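Local atomic coordinates of 4-phosphoerythronate dehydrogenase (Lactobacillus jensenii, PDB entry 4PRK), a protein that probably acts as an NAD-dependent D-lactate dehydrogenase, interconverting pyruvate and D-lactate. Residues Ser141-Ile144 against Tyr145-Thr148; Ala190-Asp193 against Thr194-Glu198; Lys218-Phe221 against Ala222-Lys225; Ala279-Lys282 against Lys283-Met287. One frame throughout, in Å; residues are numbered along the deposited sequence.

In the fold
The four contacts are local and follow one another along the chain, so none nests in or crosses another, and each joins residues a few places apart in one continuous segment. Interaction 1 closes a tight turn after helix 121-129 and leads into strand 148-152. Interaction 2 lies at the start of and along helix 192-198 and touches interaction 1, with Thr148 CB 3.5 Å from Glu198 O. Interaction 3, on helix 218-223, packs beside interaction 2, where Leu196 CD1 lies 3.8 Å from Gln220 CG. Interaction 4, on helix 279-285, stands apart, its nearest atoms about 9 Å from those of interaction 3. All belong to the Rossmann-type part, and interactions 1 and 4 also reach a second subunit.

Interaction 1: residues Ser141-Ile144 against Tyr145-Thr148; sequences SNEI and YNKT
Asn142 opens the contact by crossing the side chain of Asn146 at about a right angle, the two amide planes 28° apart and Asn142 CG 3.9 Å from Asn146 CB. Its own CB comes within 4.3 Å of Lys147 NZ, on a long chain folded back toward it. Glu143 gives CB and CG to the Tyr145 ring and its carbonyl to the backbone of Asn146. Glu143 CB sits over one face of that ring, 3.8 Å from the centroid and 26° off the normal, a CH-pi contact displaced toward the rim. The next methylene, Glu143 CG, runs on along the ring to 3.6 Å from Tyr145 OH. Tyr145 can lie there because its CG is placed between backbone N and carbonyl carbon (chi1 58°), which brings the ring back over the Glu143 side chain. Both polar ends look to other chains: the Glu143 carboxylate is bonded to Thr302, Thr300 and Ser102 of the second subunit, and Tyr145 OH to Glu184 of the third. With an alanine here instead of Tyr145, Glu143 CB would probably lose the ring that covers it, and Glu184 of the third subunit its hydroxyl partner. Glu143 O takes Asn146 N at 2.9 Å, the donor standing above the carbonyl plane. Ile144 comes next, its apolar branches directed into the interior against Met115 and Met168, and Ile144 O receives Lys147 N at 3.0 Å. Lys147 CB packs 3.4 Å from that same Ile144 O. Two successive bonds from residue i+3 back to i are the signature of a 3-10 turn, here the one that delivers the chain to strand 148-152 of the Rossmann sheet.

Interaction 2: residues Ala190-Asp193 against Thr194-Glu198; sequences ADFD and TVLKE
Phe192 and Leu196 stand one turn apart on helix 192-198, which links edge strand 188-189 to strand 201-204 in the Rossmann-type domain, and their side chains meet at a slant. Leu196 CG lies over one face of the Phe192 ring, toward its rim, and Leu196 CD1 comes to 3.5 Å from Phe192 CE2. With CG of Phe192 anti to the backbone N (chi1 173°), the ring is directed along the side of the helix on which Leu196 emerges. Flat aromatic and branched aliphatic groups suit this position, since Phe192 and Val195 also touch Ile152 of the central sheet and Leu196 rests on Gln220 and Glu223. A serine in place of Leu196 would probably open a gap beside the Phe192 ring and weaken the packing against helix 218-223. On the neighbouring side, Val195 turns CG2 to within 4.1 Å of Ala190 CB. Backbone bonds form the turn that brings these side chains together: Val195 N to Asp191 O at 3.1 Å, and Leu196 N to Phe192 O at 3.3 Å and 171°. The charged residues lie outward. Asp193 OD1 makes a weak bond to Thr194 N, 3.0 Å long, and its carboxylate stays apart from the amine of Lys197. Asp191 holds the N-cap position without a capping bond from its side chain; instead a water accepts from Asp191 N at 2.8 Å and is hydrogen-bonded to Thr194 OG1 at 2.7 Å.

Interaction 3: residues Lys218-Phe221 against Ala222-Lys225; sequences KKQF and AEMK
Phe221 and Met224 make up the tight, buried side of this contact, running side by side in the same direction. Met224 CE reaches 3.8 Å from Phe221 CD1, and Met224 SD lies 5.0 Å from the ring centroid, 55° off the normal, an oblique Met-aromatic contact. The unbranched thioether is long and pliant enough to follow the ring, and its chain is extended beyond CG. Helix 241-250 covers Phe221 through Ala243, Leu244 and Ala247, and both side chains touch Ile216 and Ile253. Met224 is also where the chain leaves helical geometry: its N bonds to Phe221 O at 3.1 Å and only weakly to Gln220 O, so the last turn tightens as the helix ends. Helix 218-223 is the crossover of a beta-alpha-beta unit, joining strand 201-204 to strand 229-232, which neighbour each other in the parallel Rossmann sheet. The other side of the helix is polar and looser. Glu223 crosses the Lys219 chain at a slant, its OE1 3.6 Å from Lys219 CG, yet Lys219 NZ remains 4.1 Å from Glu223 OE1, too far for a salt bridge although the charges probably attract. Glu223 OE2 also has a long, weak ion pair with Lys197. Between Gln220 and Glu223, whose side chains point the same way, a water accepts from Gln220 NE2 at 3.0 Å and donates to Glu223 OE1 at 2.9 Å. The amide is held at its other end too, since Gln220 OE1 takes the backbone N of Gly217, which a bend at chi2 (71°) allows.

Interaction 4: residues Ala279-Lys282 against Lys283-Met287; sequences ADYK and KLAAM
Tyr281 lays its ring beside Ala285, one turn further along helix 279-285, the helix of a beta-alpha-beta unit that carries the chain from strand 255-258 to strand 290-292 at the end of the Rossmann sheet. From CB, the tyrosine sets out with CG anti to the backbone N (chi1 173°), which swings the ring along the helix toward the next turn. The first ring atom to meet the other segment is Tyr281 CE2, 3.8 Å from Ala285 CB. CZ is just as near that methyl, and at the tip Tyr281 OH is still only 4.0 Å from Ala285 CB. The methyl sits over one ring face, 28° off the normal, in a CH-pi contact displaced toward the hydroxyl end. So small a group probably helps the ring to lie close to the helix. The ring's other neighbours include Leu261 and, from the second subunit, Met128 and Phe133, the two rings meeting edge-to-face (T-shaped). Tyrosine thus suits an interface position, since a broad aromatic ring can meet both the Ala285 methyl and the ring from the second subunit. Leu284 turns inward instead, packing on Ile245 and Leu261 with its CG 3.5 Å from Asp280 O, while exposed Lys282 extends its straight chain away to bond Asp274 O through NZ. The turn is closed by backbone bonds, among them Lys283 N to Ala279 O at 2.9 Å and, between the same two residues that make the ring contact, Ala285 N to Tyr281 O at 2.9 Å and 165°.

Interaction 1: residues Ser141-Ile144 against Tyr145-Thr148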
loop_
_atom_site.group_PDB
_atom_site.type_symbol
_atom_site.label_atom_id
_atom_site.label_comp_id
_atom_site.label_asym_id
_atom_site.label_seq_id
_atom_site.Cartn_x
_atom_site.Cartn_y
_atom_site.Cartn_z
ATOM N N SER A 141 2.647 23.898 3.192
ATOM C CA SER A 141 3.145 22.612 2.753
ATOM C C SER A 141 2.132 21.940 1.851
ATOM O O SER A 141 1.242 22.581 1.356
ATOM C CB SER A 141 3.512 21.732 3.940
ATOM O OG SER A 141 4.284 20.633 3.538
ATOM N N ASN A 142 2.312 20.657 1.602
ATOM C CA ASN A 142 1.388 19.923 0.749
ATOM C C ASN A 142 1.394 18.401 1.052
ATOM O O ASN A 142 2.350 17.882 1.641
ATOM C CB ASN A 142 1.644 20.192 -0.724
ATOM C CG ASN A 142 0.383 19.955 -1.596
ATOM O OD1 ASN A 142 -0.716 19.681 -1.081
ATOM N ND2 ASN A 142 0.543 20.061 -2.900
ATOM N N GLU A 143 0.299 17.723 0.699
ATOM C CA GLU A 143 0.180 16.326 1.026
ATOM C C GLU A 143 1.017 15.611 0.009
ATOM O O GLU A 143 1.138 16.033 -1.138
ATOM C CB GLU A 143 -1.262 15.806 1.028
ATOM C CG GLU A 143 -2.102 16.260 2.208
ATOM C CD GLU A 143 -2.745 17.638 1.998
ATOM O OE1 GLU A 143 -2.605 18.188 0.881
ATOM O OE2 GLU A 143 -3.441 18.133 2.920
ATOM N N ILE A 144 1.571 14.495 0.429
ATOM C CA ILE A 144 2.504 13.791 -0.382
ATOM C C ILE A 144 1.812 13.187 -1.600
ATOM O O ILE A 144 2.426 13.133 -2.680
ATOM C CB ILE A 144 3.286 12.768 0.486
ATOM C CG1 ILE A 144 4.545 12.338 -0.204
ATOM C CG2 ILE A 144 2.432 11.569 0.824
ATOM C CD1 ILE A 144 5.638 13.374 -0.045
ATOM N N TYR A 145 0.525 12.813 -1.491
ATOM C CA TYR A 145 -0.222 12.357 -2.685
ATOM C C TYR A 145 -0.466 13.489 -3.685
ATOM O O TYR A 145 -1.068 13.263 -4.735
ATOM C CB TYR A 145 -1.602 11.663 -2.338
ATOM C CG TYR A 145 -2.564 12.517 -1.558
ATOM C CD1 TYR A 145 -3.404 13.429 -2.172
ATOM C CD2 TYR A 145 -2.606 12.425 -0.204
ATOM C CE1 TYR A 145 -4.271 14.200 -1.411
ATOM C CE2 TYR A 145 -3.423 13.182 0.538
ATOM C CZ TYR A 145 -4.245 14.079 -0.056
ATOM O OH TYR A 145 -5.048 14.788 0.782
ATOM N N ASN A 146 -0.031 14.710 -3.426
ATOM C CA ASN A 146 -0.130 15.711 -4.514
ATOM C C ASN A 146 1.191 15.953 -5.220
ATOM O O ASN A 146 1.256 16.758 -6.114
ATOM C CB ASN A 146 -0.688 17.016 -3.993
ATOM C CG ASN A 146 -2.116 16.877 -3.552
ATOM O OD1 ASN A 146 -2.510 17.293 -2.466
ATOM N ND2 ASN A 146 -2.896 16.285 -4.399
ATOM N N LYS A 147 2.227 15.236 -4.835
ATOM C CA LYS A 147 3.570 15.505 -5.319
ATOM C C LYS A 147 3.963 14.472 -6.332
ATOM O O LYS A 147 3.445 13.331 -6.309
ATOM C CB LYS A 147 4.518 15.456 -4.119
ATOM C CG LYS A 147 4.321 16.599 -3.138
ATOM C CD LYS A 147 5.550 17.475 -3.109
ATOM C CE LYS A 147 5.442 18.709 -2.235
ATOM N NZ LYS A 147 5.150 19.865 -3.108
ATOM N N THR A 148 4.934 14.830 -7.167
ATOM C CA THR A 148 5.595 13.935 -8.080
ATOM C C THR A 148 7.008 13.703 -7.572
ATOM O O THR A 148 7.747 14.643 -7.240
ATOM C CB THR A 148 5.692 14.547 -9.495
ATOM O OG1 THR A 148 4.392 14.626 -10.076
ATOM C CG2 THR A 148 6.521 13.684 -10.398
#

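Interaction 2: residues Ala190-Asp193 against Thr194-Glu198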
loop_
_atom_site.group_PDB
_atom_site.type_symbol
_atom_site.label_atom_id
_atom_site.label_comp_id
_atom_site.label_asym_id
_atom_site.label_seq_id
_atom_site.Cartn_x
_atom_site.Cartn_y
_atom_site.Cartn_z
ATOM N N ALA A 190 10.621 7.451 -17.525
ATOM C CA ALA A 190 10.576 8.708 -18.231
ATOM C C ALA A 190 11.977 9.169 -18.559
ATOM O O ALA A 190 12.942 8.666 -18.027
ATOM C CB ALA A 190 9.852 9.763 -17.426
ATOM N N ASP A 191 12.059 10.131 -19.457
ATOM C CA ASP A 191 13.312 10.726 -19.862
ATOM C C ASP A 191 13.908 11.531 -18.731
ATOM O O ASP A 191 13.206 12.052 -17.892
ATOM C CB ASP A 191 13.099 11.647 -21.052
ATOM C CG ASP A 191 12.751 10.912 -22.298
ATOM O OD1 ASP A 191 13.013 9.713 -22.388
ATOM O OD2 ASP A 191 12.202 11.545 -23.196
ATOM N N PHE A 192 15.218 11.648 -18.747
ATOM C CA PHE A 192 15.937 12.292 -17.687
ATOM C C PHE A 192 15.472 13.728 -17.563
ATOM O O PHE A 192 15.268 14.212 -16.475
ATOM C CB PHE A 192 17.425 12.214 -18.006
ATOM C CG PHE A 192 18.302 12.989 -17.075
ATOM C CD1 PHE A 192 18.781 12.419 -15.922
ATOM C CD2 PHE A 192 18.671 14.277 -17.372
ATOM C CE1 PHE A 192 19.595 13.126 -15.069
ATOM C CE2 PHE A 192 19.485 14.991 -16.522
ATOM C CZ PHE A 192 19.946 14.415 -15.367
ATOM N N ASP A 193 15.286 14.407 -18.681
ATOM C CA ASP A 193 14.828 15.782 -18.632
ATOM C C ASP A 193 13.413 15.953 -18.079
ATOM O O ASP A 193 13.161 16.862 -17.323
ATOM C CB ASP A 193 15.058 16.524 -19.952
ATOM C CG ASP A 193 14.292 15.933 -21.104
ATOM O OD1 ASP A 193 13.924 14.757 -21.044
ATOM O OD2 ASP A 193 14.067 16.653 -22.091
ATOM N N THR A 194 12.503 15.059 -18.451
ATOM C CA THR A 194 11.154 15.061 -17.897
ATOM C C THR A 194 11.167 14.939 -16.374
ATOM O O THR A 194 10.451 15.613 -15.681
ATOM C CB THR A 194 10.360 13.885 -18.465
ATOM O OG1 THR A 194 10.476 13.903 -19.878
ATOM C CG2 THR A 194 8.918 13.976 -18.096
ATOM N N VAL A 195 12.017 14.069 -15.873
ATOM C CA VAL A 195 12.104 13.817 -14.430
ATOM C C VAL A 195 12.523 15.090 -13.692
ATOM O O VAL A 195 11.850 15.483 -12.733
ATOM C CB VAL A 195 13.064 12.638 -14.117
ATOM C CG1 VAL A 195 13.406 12.597 -12.612
ATOM C CG2 VAL A 195 12.460 11.304 -14.590
ATOM N N LEU A 196 13.611 15.740 -14.131
ATOM C CA LEU A 196 14.054 16.972 -13.508
ATOM C C LEU A 196 13.021 18.065 -13.631
ATOM O O LEU A 196 12.833 18.854 -12.714
ATOM C CB LEU A 196 15.332 17.475 -14.152
ATOM C CG LEU A 196 16.574 16.613 -13.975
ATOM C CD1 LEU A 196 17.744 17.374 -14.596
ATOM C CD2 LEU A 196 16.798 16.318 -12.491
ATOM N N LYS A 197 12.319 18.100 -14.748
ATOM C CA LYS A 197 11.333 19.163 -14.935
ATOM C C LYS A 197 10.034 18.980 -14.153
ATOM O O LYS A 197 9.449 19.955 -13.737
ATOM C CB LYS A 197 11.034 19.371 -16.423
ATOM C CG LYS A 197 12.012 20.336 -17.115
ATOM C CD LYS A 197 13.223 19.639 -17.715
ATOM C CE LYS A 197 14.167 20.593 -18.425
ATOM N NZ LYS A 197 13.868 20.694 -19.884
ATOM N N GLU A 198 9.581 17.747 -13.945
ATOM C CA GLU A 198 8.254 17.507 -13.421
ATOM C C GLU A 198 8.283 17.065 -11.966
ATOM O O GLU A 198 7.243 17.054 -11.296
ATOM C CB GLU A 198 7.573 16.416 -14.221
ATOM C CG GLU A 198 7.668 16.584 -15.727
ATOM C CD GLU A 198 6.530 17.347 -16.312
ATOM O OE1 GLU A 198 5.569 17.654 -15.590
ATOM O OE2 GLU A 198 6.605 17.670 -17.507
HETATM O O HOH W 1 9.827 11.371 -20.697
#

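Interaction 3: residues Lys218-Phe221 against Ala222-Lys225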
loop_
_atom_site.group_PDB
_atom_site.type_symbol
_atom_site.label_atom_id
_atom_site.label_comp_id
_atom_site.label_asym_id
_atom_site.label_seq_id
_atom_site.Cartn_x
_atom_site.Cartn_y
_atom_site.Cartn_z
ATOM N N LYS A 218 24.918 22.864 -12.207
ATOM C CA LYS A 218 24.274 24.161 -12.485
ATOM C C LYS A 218 23.122 24.023 -13.473
ATOM O O LYS A 218 22.006 24.449 -13.210
ATOM C CB LYS A 218 25.313 25.130 -13.053
ATOM C CG LYS A 218 24.794 26.499 -13.429
ATOM C CD LYS A 218 25.767 27.259 -14.329
ATOM C CE LYS A 218 25.062 27.725 -15.613
ATOM N NZ LYS A 218 25.968 28.426 -16.587
ATOM N N LYS A 219 23.394 23.394 -14.598
ATOM C CA LYS A 219 22.382 23.281 -15.664
ATOM C C LYS A 219 21.183 22.465 -15.136
ATOM O O LYS A 219 20.038 22.847 -15.356
ATOM C CB LYS A 219 23.003 22.673 -16.939
ATOM C CG LYS A 219 22.026 22.207 -18.010
ATOM C CD LYS A 219 21.161 23.353 -18.576
ATOM C CE LYS A 219 20.152 22.866 -19.611
ATOM N NZ LYS A 219 20.779 21.861 -20.519
ATOM N N GLN A 220 21.441 21.421 -14.337
ATOM C CA GLN A 220 20.341 20.571 -13.841
ATOM C C GLN A 220 19.471 21.261 -12.764
ATOM O O GLN A 220 18.246 21.185 -12.801
ATOM C CB GLN A 220 20.884 19.219 -13.404
ATOM C CG GLN A 220 21.432 18.370 -14.546
ATOM C CD GLN A 220 22.745 18.918 -15.114
ATOM O OE1 GLN A 220 23.522 19.570 -14.418
ATOM N NE2 GLN A 220 22.978 18.665 -16.387
ATOM N N PHE A 221 20.086 21.981 -11.843
ATOM C CA PHE A 221 19.330 22.845 -10.918
ATOM C C PHE A 221 18.466 23.859 -11.665
ATOM O O PHE A 221 17.271 24.103 -11.332
ATOM C CB PHE A 221 20.288 23.570 -9.951
ATOM C CG PHE A 221 20.916 22.641 -8.879
ATOM C CD1 PHE A 221 20.128 22.047 -7.884
ATOM C CD2 PHE A 221 22.259 22.302 -8.929
ATOM C CE1 PHE A 221 20.698 21.175 -6.935
ATOM C CE2 PHE A 221 22.831 21.429 -7.987
ATOM C CZ PHE A 221 22.063 20.871 -6.980
ATOM N N ALA A 222 19.026 24.452 -12.712
ATOM C CA ALA A 222 18.232 25.421 -13.442
ATOM C C ALA A 222 16.990 24.749 -14.042
ATOM O O ALA A 222 15.976 25.391 -14.184
ATOM C CB ALA A 222 19.053 26.080 -14.531
ATOM N N GLU A 223 17.074 23.472 -14.388
ATOM C CA GLU A 223 15.945 22.761 -14.993
ATOM C C GLU A 223 14.865 22.361 -13.980
ATOM O O GLU A 223 13.747 22.098 -14.367
ATOM C CB GLU A 223 16.437 21.516 -15.739
ATOM C CG GLU A 223 17.249 21.831 -17.009
ATOM C CD GLU A 223 17.996 20.622 -17.591
ATOM O OE1 GLU A 223 19.099 20.295 -17.079
ATOM O OE2 GLU A 223 17.506 20.016 -18.587
ATOM N N MET A 224 15.207 22.255 -12.695
ATOM C CA MET A 224 14.277 21.739 -11.696
ATOM C C MET A 224 13.237 22.791 -11.338
ATOM O O MET A 224 13.424 23.988 -11.605
ATOM C CB MET A 224 15.022 21.420 -10.414
ATOM C CG MET A 224 15.875 20.184 -10.482
ATOM S SD MET A 224 16.920 20.142 -9.026
ATOM C CE MET A 224 18.285 19.201 -9.687
ATOM N N LYS A 225 12.150 22.372 -10.707
ATOM C CA LYS A 225 11.157 23.348 -10.257
ATOM C C LYS A 225 11.762 24.153 -9.088
ATOM O O LYS A 225 12.622 23.641 -8.332
ATOM C CB LYS A 225 9.869 22.616 -9.876
ATOM C CG LYS A 225 9.336 21.869 -11.067
ATOM C CD LYS A 225 8.356 20.784 -10.728
ATOM C CE LYS A 225 7.098 21.338 -10.172
ATOM N NZ LYS A 225 6.114 20.217 -10.291
HETATM O O HOH W 2 20.579 17.985 -18.025
#

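Interaction 4: residues Ala279-Lys282 against Lys283-Met287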
loop_
_atom_site.group_PDB
_atom_site.type_symbol
_atom_site.label_atom_id
_atom_site.label_comp_id
_atom_site.label_asym_id
_atom_site.label_seq_id
_atom_site.Cartn_x
_atom_site.Cartn_y
_atom_site.Cartn_z
ATOM N N ALA A 279 34.076 24.476 4.507
ATOM C CA ALA A 279 33.179 25.611 4.451
ATOM C C ALA A 279 31.847 25.297 3.775
ATOM O O ALA A 279 30.818 25.861 4.145
ATOM C CB ALA A 279 33.864 26.757 3.704
ATOM N N ASP A 280 31.893 24.467 2.738
ATOM C CA ASP A 280 30.676 24.070 2.061
ATOM C C ASP A 280 29.755 23.318 3.036
ATOM O O ASP A 280 28.570 23.674 3.159
ATOM C CB ASP A 280 30.939 23.340 0.744
ATOM C CG ASP A 280 31.673 22.026 0.911
ATOM O OD1 ASP A 280 32.088 21.650 2.003
ATOM O OD2 ASP A 280 31.876 21.357 -0.103
ATOM N N TYR A 281 30.292 22.401 3.838
ATOM C CA TYR A 281 29.451 21.810 4.877
ATOM C C TYR A 281 28.867 22.874 5.799
ATOM O O TYR A 281 27.663 22.882 6.041
ATOM C CB TYR A 281 30.204 20.796 5.697
ATOM C CG TYR A 281 29.384 20.331 6.854
ATOM C CD1 TYR A 281 28.408 19.349 6.673
ATOM C CD2 TYR A 281 29.504 20.920 8.107
ATOM C CE1 TYR A 281 27.595 18.954 7.721
ATOM C CE2 TYR A 281 28.713 20.518 9.170
ATOM C CZ TYR A 281 27.755 19.525 8.965
ATOM O OH TYR A 281 26.946 19.077 9.968
ATOM N N LYS A 282 29.710 23.771 6.321
ATOM C CA LYS A 282 29.258 24.800 7.263
ATOM C C LYS A 282 28.134 25.673 6.678
ATOM O O LYS A 282 27.156 26.017 7.371
ATOM C CB LYS A 282 30.442 25.675 7.734
ATOM C CG LYS A 282 31.421 24.926 8.633
ATOM C CD LYS A 282 32.608 25.773 9.053
ATOM C CE LYS A 282 33.571 24.971 9.906
ATOM N NZ LYS A 282 34.758 25.736 10.432
ATOM N N LYS A 283 28.236 26.004 5.397
ATOM C CA LYS A 283 27.151 26.708 4.735
ATOM C C LYS A 283 25.880 25.868 4.774
ATOM O O LYS A 283 24.831 26.384 5.110
ATOM C CB LYS A 283 27.478 27.062 3.293
ATOM C CG LYS A 283 28.457 28.203 3.156
ATOM C CD LYS A 283 28.365 28.815 1.779
ATOM C CE LYS A 283 29.190 30.082 1.688
ATOM N NZ LYS A 283 29.860 30.188 0.357
ATOM N N LEU A 284 25.977 24.573 4.463
ATOM C CA LEU A 284 24.764 23.739 4.327
ATOM C C LEU A 284 24.055 23.564 5.675
ATOM O O LEU A 284 22.852 23.756 5.798
ATOM C CB LEU A 284 25.116 22.413 3.653
ATOM C CG LEU A 284 25.439 22.585 2.156
ATOM C CD1 LEU A 284 26.081 21.346 1.550
ATOM C CD2 LEU A 284 24.208 22.942 1.346
ATOM N N ALA A 285 24.869 23.320 6.686
ATOM C CA ALA A 285 24.441 23.039 8.033
ATOM C C ALA A 285 23.744 24.228 8.632
ATOM O O ALA A 285 22.920 24.067 9.533
ATOM C CB ALA A 285 25.640 22.671 8.883
ATOM N N ALA A 286 24.032 25.413 8.117
ATOM C CA ALA A 286 23.400 26.659 8.620
ATOM C C ALA A 286 22.051 26.934 7.991
ATOM O O ALA A 286 21.341 27.801 8.455
ATOM C CB ALA A 286 24.335 27.851 8.369
ATOM N N MET A 287 21.706 26.222 6.915
ATOM C CA MET A 287 20.460 26.465 6.197
ATOM C C MET A 287 19.301 25.667 6.837
ATOM O O MET A 287 19.377 24.451 6.971
ATOM C CB MET A 287 20.632 26.103 4.719
ATOM C CG MET A 287 21.540 27.044 3.899
ATOM S SD MET A 287 21.788 26.393 2.215
ATOM C CE MET A 287 22.956 27.578 1.528
#